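Local coordinates for protein VirX1 (PDB 6QGM) that iodinates diverse substrates as a viral halogenase of the tryptophan halogenase family, probably with the help of a flavin cofactor, at residues 18-26 and 53-61; 64-75 and 518-527. All blocks are in the same frame, centred on the assembly; numbering follows the deposited sequence.

How the contacts relate
The two contacts follow one another along the chain and show how a single run of short helices can tie separate parts of a fold together. Contact 1 sets helix 14-26, which follows the glycine-rich turn of the presumed dinucleotide-binding region, against helix 52-59. Contact 2 begins just beyond, where the next helix, 64-67, and strand 74-76 receive the C-terminal helix 518-527. Their centres lie about 20 Å apart, yet they touch: Leu57 CD1 packs 3.6 Å from Trp67 CZ2, and Phe53 CE2 lies 4.0 Å from Trp67 CH2. Only contact 1 reaches another subunit, through residues such as Asp61 and Leu59. The structure is the apo form.

Contact 1: 18-26 and 53-61; sequences MTAAALSKL and FNKFLHLLD
Met18 presses its end over the Phe56 ring at the N-terminal end of segment 18-26. The methionine bends at chi3 (68°) and brings its methyl CE over the centre of one face of the Phe56 ring, 4.1 Å from the centroid, a CH-pi contact within a Met-aromatic pair. Leu60 CG lies off-centre over the opposite face, so the ring is sandwiched. The same methyl meets the edge of Phe53, while Phe56 CZ lies 3.9 Å from Met18 CB. Further along, small residues make the hollow: Leu60 pushes CD2 to 3.8 Å from Ala22 CA and CD1 against Ala21 CB. Leu26 lays its methyls beside Leu59, CD1 being 4.3 Å from Leu59 CB. At the partly exposed end, Lys25 reaches across to the Schellman motif closing helix 52-59. Its NZ makes a salt bridge to Asp61 OD2 at 3.0 Å, arriving from above the carboxylate plane, and a weak hydrogen bond to Leu59 O. Asp61 OD1 pairs with Lys478 of the second subunit, so this carboxylate links two lysines across the interface. The axes of helices 18-26 and 53-59 approach to 11.2 Å at 46°, a spacing these side chains fill. Helix 14-26 follows strand 6-10 and a GxGxxG-like turn, consistent with a Rossmann-type dinucleotide-binding fold.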
loop_
_atom_site.group_PDB
_atom_site.type_symbol
_atom_site.label_atom_id
_atom_site.label_comp_id
_atom_site.label_asym_id
_atom_site.label_seq_id
_atom_site.Cartn_x
_atom_site.Cartn_y
_atom_site.Cartn_z
ATOM N N MET B 18 18.385 -29.592 13.062
ATOM C CA MET B 18 18.578 -28.366 12.254
ATOM C C MET B 18 18.684 -27.172 13.207
ATOM O O MET B 18 19.608 -26.358 13.025
ATOM C CB MET B 18 17.445 -28.183 11.237
ATOM C CG MET B 18 17.601 -29.065 10.039
ATOM S SD MET B 18 16.203 -28.965 8.893
ATOM C CE MET B 18 16.385 -27.298 8.267
ATOM N N THR B 19 17.816 -27.115 14.216
ATOM C CA THR B 19 17.790 -26.053 15.260
ATOM C C THR B 19 19.055 -26.175 16.130
ATOM O O THR B 19 19.765 -25.159 16.296
ATOM C CB THR B 19 16.492 -26.121 16.079
ATOM O OG1 THR B 19 15.390 -26.113 15.174
ATOM C CG2 THR B 19 16.350 -24.976 17.048
ATOM N N ALA B 20 19.349 -27.369 16.641
ATOM C CA ALA B 20 20.529 -27.624 17.505
ATOM C C ALA B 20 21.818 -27.209 16.776
ATOM O O ALA B 20 22.619 -26.481 17.382
ATOM C CB ALA B 20 20.574 -29.073 17.932
ATOM N N ALA B 21 22.003 -27.645 15.525
ATOM C CA ALA B 21 23.205 -27.379 14.694
ATOM C C ALA B 21 23.371 -25.869 14.485
ATOM O O ALA B 21 24.443 -25.339 14.837
ATOM C CB ALA B 21 23.102 -28.099 13.376
ATOM N N ALA B 22 22.339 -25.206 13.947
ATOM C CA ALA B 22 22.300 -23.745 13.673
ATOM C C ALA B 22 22.665 -22.957 14.933
ATOM O O ALA B 22 23.600 -22.150 14.872
ATOM C CB ALA B 22 20.942 -23.343 13.167
ATOM N N LEU B 23 21.957 -23.197 16.038
ATOM C CA LEU B 23 22.170 -22.486 17.326
ATOM C C LEU B 23 23.594 -22.754 17.830
ATOM O O LEU B 23 24.261 -21.783 18.229
ATOM C CB LEU B 23 21.107 -22.932 18.338
ATOM C CG LEU B 23 19.694 -22.375 18.092
ATOM C CD1 LEU B 23 18.728 -22.767 19.208
ATOM C CD2 LEU B 23 19.700 -20.863 17.936
ATOM N N SER B 24 24.054 -24.012 17.801
ATOM C CA SER B 24 25.385 -24.420 18.336
ATOM C C SER B 24 26.513 -23.700 17.569
ATOM O O SER B 24 27.523 -23.336 18.202
ATOM C CB SER B 24 25.562 -25.920 18.312
ATOM O OG SER B 24 25.818 -26.385 16.995
ATOM N N LYS B 25 26.332 -23.483 16.263
ATOM C CA LYS B 25 27.358 -22.915 15.350
ATOM C C LYS B 25 27.235 -21.385 15.305
ATOM O O LYS B 25 28.276 -20.725 15.470
ATOM C CB LYS B 25 27.239 -23.542 13.958
ATOM C CG LYS B 25 28.215 -23.001 12.927
ATOM C CD LYS B 25 28.689 -24.014 11.925
ATOM C CE LYS B 25 29.676 -23.434 10.924
ATOM N NZ LYS B 25 29.105 -22.284 10.177
ATOM N N LEU B 26 26.029 -20.835 15.106
ATOM C CA LEU B 26 25.801 -19.380 14.870
ATOM C C LEU B 26 25.566 -18.626 16.193
ATOM O O LEU B 26 25.602 -17.385 16.166
ATOM C CB LEU B 26 24.616 -19.205 13.917
ATOM C CG LEU B 26 24.703 -19.968 12.594
ATOM C CD1 LEU B 26 23.426 -19.843 11.789
ATOM C CD2 LEU B 26 25.871 -19.484 11.771
ATOM N N PHE B 53 16.797 -23.236 1.244
ATOM C CA PHE B 53 17.615 -24.288 1.913
ATOM C C PHE B 53 19.107 -24.045 1.690
ATOM O O PHE B 53 19.907 -24.392 2.583
ATOM C CB PHE B 53 17.221 -25.661 1.380
ATOM C CG PHE B 53 17.737 -26.840 2.170
ATOM C CD1 PHE B 53 17.358 -27.046 3.484
ATOM C CD2 PHE B 53 18.571 -27.776 1.585
ATOM C CE1 PHE B 53 17.809 -28.145 4.196
ATOM C CE2 PHE B 53 19.036 -28.864 2.300
ATOM C CZ PHE B 53 18.650 -29.051 3.604
ATOM N N ASN B 54 19.472 -23.484 0.530
ATOM C CA ASN B 54 20.882 -23.185 0.171
ATOM C C ASN B 54 21.453 -22.184 1.193
ATOM O O ASN B 54 22.628 -22.372 1.609
ATOM C CB ASN B 54 21.018 -22.736 -1.284
ATOM C CG ASN B 54 20.791 -23.825 -2.302
ATOM O OD1 ASN B 54 21.666 -24.669 -2.513
ATOM N ND2 ASN B 54 19.640 -23.802 -2.956
ATOM N N LYS B 55 20.667 -21.181 1.609
ATOM C CA LYS B 55 21.092 -20.169 2.611
ATOM C C LYS B 55 21.440 -20.881 3.926
ATOM O O LYS B 55 22.477 -20.537 4.526
ATOM C CB LYS B 55 19.976 -19.151 2.884
ATOM C CG LYS B 55 20.311 -17.986 3.797
ATOM C CD LYS B 55 19.109 -17.491 4.565
ATOM C CE LYS B 55 19.376 -16.121 5.134
ATOM N NZ LYS B 55 18.117 -15.371 5.350
ATOM N N PHE B 56 20.591 -21.819 4.360
ATOM C CA PHE B 56 20.796 -22.623 5.588
ATOM C C PHE B 56 22.123 -23.375 5.444
ATOM O O PHE B 56 22.997 -23.258 6.332
ATOM C CB PHE B 56 19.604 -23.557 5.840
ATOM C CG PHE B 56 19.721 -24.384 7.091
ATOM C CD1 PHE B 56 19.329 -23.867 8.314
ATOM C CD2 PHE B 56 20.260 -25.665 7.054
ATOM C CE1 PHE B 56 19.495 -24.605 9.476
ATOM C CE2 PHE B 56 20.400 -26.411 8.215
ATOM C CZ PHE B 56 20.017 -25.877 9.423
ATOM N N LEU B 57 22.289 -24.109 4.344
ATOM C CA LEU B 57 23.513 -24.919 4.096
ATOM C C LEU B 57 24.751 -24.011 4.126
ATOM O O LEU B 57 25.750 -24.389 4.777
ATOM C CB LEU B 57 23.362 -25.639 2.755
ATOM C CG LEU B 57 22.357 -26.788 2.751
ATOM C CD1 LEU B 57 22.027 -27.193 1.320
ATOM C CD2 LEU B 57 22.885 -27.960 3.576
ATOM N N HIS B 58 24.670 -22.844 3.476
ATOM C CA HIS B 58 25.790 -21.871 3.361
ATOM C C HIS B 58 26.130 -21.319 4.755
ATOM O O HIS B 58 27.335 -21.218 5.066
ATOM C CB HIS B 58 25.457 -20.816 2.282
ATOM C CG HIS B 58 25.850 -21.234 0.900
ATOM N ND1 HIS B 58 27.122 -21.011 0.403
ATOM C CD2 HIS B 58 25.173 -21.864 -0.090
ATOM C CE1 HIS B 58 27.212 -21.484 -0.826
ATOM N NE2 HIS B 58 26.027 -22.006 -1.150
ATOM N N LEU B 59 25.112 -21.032 5.575
ATOM C CA LEU B 59 25.271 -20.527 6.969
ATOM C C LEU B 59 25.990 -21.570 7.833
ATOM O O LEU B 59 26.693 -21.151 8.768
ATOM C CB LEU B 59 23.895 -20.195 7.567
ATOM C CG LEU B 59 23.269 -18.872 7.139
ATOM C CD1 LEU B 59 21.783 -18.861 7.463
ATOM C CD2 LEU B 59 23.977 -17.698 7.809
ATOM N N LEU B 60 25.826 -22.864 7.537
ATOM C CA LEU B 60 26.442 -23.974 8.318
ATOM C C LEU B 60 27.718 -24.488 7.639
ATOM O O LEU B 60 28.294 -25.450 8.190
ATOM C CB LEU B 60 25.433 -25.116 8.482
ATOM C CG LEU B 60 24.214 -24.802 9.349
ATOM C CD1 LEU B 60 23.461 -26.075 9.681
ATOM C CD2 LEU B 60 24.606 -24.093 10.638
ATOM N N ASP B 61 28.123 -23.891 6.501
ATOM C CA ASP B 61 29.365 -24.205 5.740
ATOM C C ASP B 61 29.326 -25.631 5.184
ATOM O O ASP B 61 30.406 -26.213 4.999
ATOM C CB ASP B 61 30.618 -24.051 6.604
ATOM C CG ASP B 61 31.004 -22.614 6.917
ATOM O OD1 ASP B 61 31.063 -21.794 5.958
ATOM O OD2 ASP B 61 31.269 -22.342 8.118
#

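Contact 2: 64-75 and 518-527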
loop_
_atom_site.group_PDB
_atom_site.type_symbol
_atom_site.label_atom_id
_atom_site.label_comp_id
_atom_site.label_asym_id
_atom_site.label_seq_id
_atom_site.Cartn_x
_atom_site.Cartn_y
_atom_site.Cartn_z
ATOM N N ASP B 64 28.140 -29.794 -0.565
ATOM C CA ASP B 64 27.325 -30.872 -1.192
ATOM C C ASP B 64 28.033 -32.235 -1.072
ATOM O O ASP B 64 27.376 -33.231 -0.722
ATOM C CB ASP B 64 27.024 -30.525 -2.648
ATOM C CG ASP B 64 26.003 -29.411 -2.845
ATOM O OD1 ASP B 64 25.460 -28.888 -1.838
ATOM O OD2 ASP B 64 25.752 -29.070 -4.025
ATOM N N GLU B 65 29.337 -32.269 -1.344
ATOM C CA GLU B 65 30.191 -33.487 -1.363
ATOM C C GLU B 65 30.045 -34.232 -0.037
ATOM O O GLU B 65 30.057 -35.466 -0.058
ATOM C CB GLU B 65 31.669 -33.126 -1.560
ATOM C CG GLU B 65 32.000 -32.401 -2.861
ATOM C CD GLU B 65 33.319 -31.622 -2.890
ATOM O OE1 GLU B 65 34.002 -31.477 -1.831
ATOM O OE2 GLU B 65 33.682 -31.167 -3.990
ATOM N N ASP B 66 29.925 -33.501 1.073
ATOM C CA ASP B 66 30.059 -34.039 2.453
ATOM C C ASP B 66 28.731 -34.601 2.972
ATOM O O ASP B 66 28.734 -35.746 3.485
ATOM C CB ASP B 66 30.568 -32.960 3.409
ATOM C CG ASP B 66 31.965 -32.452 3.076
ATOM O OD1 ASP B 66 32.679 -33.101 2.295
ATOM O OD2 ASP B 66 32.331 -31.397 3.602
ATOM N N TRP B 67 27.649 -33.827 2.875
ATOM C CA TRP B 67 26.357 -34.124 3.547
ATOM C C TRP B 67 25.420 -34.926 2.629
ATOM O O TRP B 67 24.640 -35.732 3.160
ATOM C CB TRP B 67 25.706 -32.839 4.081
ATOM C CG TRP B 67 25.133 -31.930 3.034
ATOM C CD1 TRP B 67 25.727 -30.836 2.469
ATOM C CD2 TRP B 67 23.822 -32.017 2.450
ATOM N NE1 TRP B 67 24.881 -30.252 1.566
ATOM C CE2 TRP B 67 23.714 -30.965 1.521
ATOM C CE3 TRP B 67 22.748 -32.902 2.590
ATOM C CZ2 TRP B 67 22.551 -30.750 0.780
ATOM C CZ3 TRP B 67 21.613 -32.704 1.836
ATOM C CH2 TRP B 67 21.518 -31.645 0.946
ATOM N N MET B 68 25.491 -34.752 1.307
ATOM C CA MET B 68 24.496 -35.362 0.382
ATOM C C MET B 68 24.541 -36.886 0.492
ATOM O O MET B 68 23.513 -37.522 0.682
ATOM C CB MET B 68 24.701 -34.905 -1.061
ATOM C CG MET B 68 24.251 -33.491 -1.292
ATOM S SD MET B 68 24.269 -32.893 -2.991
ATOM C CE MET B 68 22.969 -33.907 -3.699
ATOM N N PRO B 69 25.714 -37.545 0.410
ATOM C CA PRO B 69 25.765 -39.002 0.492
ATOM C C PRO B 69 25.305 -39.557 1.842
ATOM O O PRO B 69 24.783 -40.634 1.872
ATOM C CB PRO B 69 27.240 -39.337 0.242
ATOM C CG PRO B 69 27.775 -38.105 -0.449
ATOM C CD PRO B 69 27.051 -36.962 0.220
ATOM N N ALA B 70 25.482 -38.789 2.916
ATOM C CA ALA B 70 25.129 -39.204 4.295
ATOM C C ALA B 70 23.605 -39.298 4.482
ATOM O O ALA B 70 23.184 -39.871 5.489
ATOM C CB ALA B 70 25.749 -38.256 5.278
ATOM N N CYS B 71 22.799 -38.752 3.572
ATOM C CA CYS B 71 21.320 -38.826 3.674
ATOM C C CYS B 71 20.659 -39.076 2.314
ATOM O O CYS B 71 19.550 -38.539 2.098
ATOM C CB CYS B 71 20.765 -37.573 4.327
ATOM S SG CYS B 71 21.132 -36.025 3.457
ATOM N N ASN B 72 21.288 -39.905 1.466
ATOM C CA ASN B 72 20.724 -40.384 0.178
ATOM C C ASN B 72 20.165 -39.211 -0.623
ATOM O O ASN B 72 19.131 -39.392 -1.305
ATOM C CB ASN B 72 19.633 -41.434 0.394
ATOM C CG ASN B 72 20.206 -42.755 0.826
ATOM O OD1 ASN B 72 20.956 -43.368 0.086
ATOM N ND2 ASN B 72 19.877 -43.188 2.026
ATOM N N ALA B 73 20.826 -38.056 -0.566
ATOM C CA ALA B 73 20.329 -36.816 -1.189
ATOM C C ALA B 73 20.548 -36.918 -2.693
ATOM O O ALA B 73 21.500 -37.601 -3.117
ATOM C CB ALA B 73 21.017 -35.607 -0.609
ATOM N N THR B 74 19.660 -36.297 -3.464
ATOM C CA THR B 74 19.839 -36.031 -4.908
ATOM C C THR B 74 19.542 -34.555 -5.144
ATOM O O THR B 74 19.136 -33.880 -4.172
ATOM C CB THR B 74 18.993 -36.980 -5.767
ATOM O OG1 THR B 74 17.619 -36.622 -5.627
ATOM C CG2 THR B 74 19.206 -38.432 -5.408
ATOM N N TYR B 75 19.779 -34.086 -6.370
ATOM C CA TYR B 75 19.620 -32.668 -6.787
ATOM C C TYR B 75 18.212 -32.452 -7.336
ATOM O O TYR B 75 17.581 -33.407 -7.818
ATOM C CB TYR B 75 20.688 -32.271 -7.813
ATOM C CG TYR B 75 22.051 -31.999 -7.233
ATOM C CD1 TYR B 75 22.251 -30.922 -6.382
ATOM C CD2 TYR B 75 23.143 -32.789 -7.543
ATOM C CE1 TYR B 75 23.499 -30.634 -5.855
ATOM C CE2 TYR B 75 24.397 -32.509 -7.025
ATOM C CZ TYR B 75 24.573 -31.433 -6.177
ATOM O OH TYR B 75 25.788 -31.146 -5.644
ATOM N N HIS B 518 21.654 -36.428 -14.420
ATOM C CA HIS B 518 21.534 -36.263 -12.945
ATOM C C HIS B 518 22.309 -37.378 -12.225
ATOM O O HIS B 518 23.121 -37.054 -11.338
ATOM C CB HIS B 518 20.047 -36.231 -12.532
ATOM C CG HIS B 518 19.832 -35.933 -11.096
ATOM N ND1 HIS B 518 18.718 -36.361 -10.416
ATOM C CD2 HIS B 518 20.589 -35.250 -10.209
ATOM C CE1 HIS B 518 18.795 -35.954 -9.167
ATOM N NE2 HIS B 518 19.934 -35.277 -9.013
ATOM N N TYR B 519 22.079 -38.638 -12.607
ATOM C CA TYR B 519 22.670 -39.829 -11.957
ATOM C C TYR B 519 24.190 -39.799 -12.159
ATOM O O TYR B 519 24.946 -39.945 -11.179
ATOM C CB TYR B 519 22.024 -41.119 -12.488
ATOM C CG TYR B 519 22.854 -42.328 -12.165
ATOM C CD1 TYR B 519 22.838 -42.888 -10.906
ATOM C CD2 TYR B 519 23.715 -42.862 -13.110
ATOM C CE1 TYR B 519 23.672 -43.947 -10.585
ATOM C CE2 TYR B 519 24.559 -43.914 -12.805
ATOM C CZ TYR B 519 24.529 -44.466 -11.537
ATOM O OH TYR B 519 25.318 -45.534 -11.214
ATOM N N GLU B 520 24.623 -39.618 -13.409
ATOM C CA GLU B 520 26.061 -39.528 -13.781
ATOM C C GLU B 520 26.717 -38.416 -12.954
ATOM O O GLU B 520 27.780 -38.680 -12.377
ATOM C CB GLU B 520 26.229 -39.276 -15.278
ATOM C CG GLU B 520 25.894 -40.472 -16.150
ATOM C CD GLU B 520 25.885 -40.176 -17.644
ATOM O OE1 GLU B 520 25.629 -39.008 -18.016
ATOM O OE2 GLU B 520 26.261 -41.106 -18.439
ATOM N N PHE B 521 26.107 -37.226 -12.876
ATOM C CA PHE B 521 26.670 -36.061 -12.143
ATOM C C PHE B 521 26.866 -36.455 -10.680
ATOM O O PHE B 521 27.971 -36.248 -10.157
ATOM C CB PHE B 521 25.791 -34.813 -12.255
ATOM C CG PHE B 521 26.423 -33.548 -11.711
ATOM C CD1 PHE B 521 26.422 -33.260 -10.352
ATOM C CD2 PHE B 521 27.045 -32.657 -12.566
ATOM C CE1 PHE B 521 27.008 -32.102 -9.870
ATOM C CE2 PHE B 521 27.628 -31.499 -12.080
ATOM C CZ PHE B 521 27.608 -31.224 -10.738
ATOM N N LEU B 522 25.828 -37.014 -10.047
ATOM C CA LEU B 522 25.853 -37.415 -8.617
ATOM C C LEU B 522 26.976 -38.439 -8.418
ATOM O O LEU B 522 27.765 -38.282 -7.462
ATOM C CB LEU B 522 24.485 -37.981 -8.217
ATOM C CG LEU B 522 23.371 -36.960 -7.956
ATOM C CD1 LEU B 522 22.005 -37.640 -7.841
ATOM C CD2 LEU B 522 23.659 -36.149 -6.702
ATOM N N ARG B 523 27.048 -39.437 -9.305
ATOM C CA ARG B 523 28.003 -40.570 -9.212
ATOM C C ARG B 523 29.439 -40.024 -9.254
ATOM O O ARG B 523 30.251 -40.443 -8.403
ATOM C CB ARG B 523 27.751 -41.569 -10.343
ATOM C CG ARG B 523 28.604 -42.828 -10.263
ATOM C CD ARG B 523 28.531 -43.623 -11.549
ATOM N NE ARG B 523 29.067 -42.815 -12.630
ATOM C CZ ARG B 523 28.773 -42.966 -13.920
ATOM N NH1 ARG B 523 27.956 -43.932 -14.314
ATOM N NH2 ARG B 523 29.277 -42.126 -14.807
ATOM N N ASP B 524 29.719 -39.100 -10.183
ATOM C CA ASP B 524 31.089 -38.620 -10.508
ATOM C C ASP B 524 31.478 -37.473 -9.572
ATOM O O ASP B 524 32.629 -37.485 -9.115
ATOM C CB ASP B 524 31.190 -38.249 -11.986
ATOM C CG ASP B 524 30.944 -39.433 -12.906
ATOM O OD1 ASP B 524 31.309 -40.561 -12.512
ATOM O OD2 ASP B 524 30.370 -39.223 -14.007
ATOM N N GLU B 525 30.552 -36.565 -9.238
ATOM C CA GLU B 525 30.860 -35.310 -8.491
ATOM C C GLU B 525 30.654 -35.472 -6.977
ATOM O O GLU B 525 31.377 -34.803 -6.229
ATOM C CB GLU B 525 29.981 -34.154 -8.973
ATOM C CG GLU B 525 29.967 -33.949 -10.465
ATOM C CD GLU B 525 31.300 -33.614 -11.103
ATOM O OE1 GLU B 525 31.988 -32.734 -10.588
ATOM O OE2 GLU B 525 31.651 -34.262 -12.107
ATOM N N ILE B 526 29.661 -36.250 -6.532
ATOM C CA ILE B 526 29.196 -36.229 -5.110
ATOM C C ILE B 526 29.475 -37.570 -4.442
ATOM O O ILE B 526 30.170 -37.563 -3.411
ATOM C CB ILE B 526 27.699 -35.853 -5.007
ATOM C CG1 ILE B 526 27.421 -34.389 -5.371
ATOM C CG2 ILE B 526 27.133 -36.226 -3.648
ATOM C CD1 ILE B 526 28.329 -33.350 -4.757
ATOM N N TYR B 527 28.939 -38.662 -4.994
ATOM C CA TYR B 527 28.977 -40.011 -4.377
ATOM C C TYR B 527 30.354 -40.637 -4.650
ATOM O O TYR B 527 31.035 -40.983 -3.664
ATOM C CB TYR B 527 27.746 -40.825 -4.822
ATOM C CG TYR B 527 26.471 -40.429 -4.113
ATOM C CD1 TYR B 527 26.084 -41.049 -2.936
ATOM C CD2 TYR B 527 25.641 -39.438 -4.618
ATOM C CE1 TYR B 527 24.929 -40.682 -2.269
ATOM C CE2 TYR B 527 24.479 -39.065 -3.966
ATOM C CZ TYR B 527 24.122 -39.686 -2.785
ATOM O OH TYR B 527 22.986 -39.320 -2.127
#
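Ile526 of the C-terminal helix wedges between residues 64-69 and the ring of Tyr75. With CG1 beside its backbone N and CG2 anti to it, its two branches part: CG2 lies 3.8 Å from both Met68 CB and Pro69 CG, whereas CD1 sits 3.5 Å from Tyr75 OH and also touches Asp64 CB. Tyr75 comes to meet it from the opposite direction. Its ring carries Met68 CE over the centre of one face, Leu522 CD2 lies 3.5 Å from Tyr75 CD2, and Phe521 meets it with the planes at 78°. The phenol OH donates to Asp64 OD2 at 2.6 Å on the anti side, tilted 33° out of the carboxylate plane, which ties the ring back to its own segment. Tyr75 belongs to the outermost strand, 74-76, of a three-stranded antiparallel sheet, and helix 518-527 packs beside that edge. There His518 NE2 accepts the backbone N-H of Tyr75 at 2.9 Å, nearly in the imidazole plane, and Met267 O receives a bond from ND1 across the ring. Tyr527 ends the wider pi-type turn 523-527; Pro69 lies over one face of its ring, with CG displaced from the centre. Its OH donates to Ala73 O in a bond modelled very short, its exact length doubtful; the ring also stacks with Trp287.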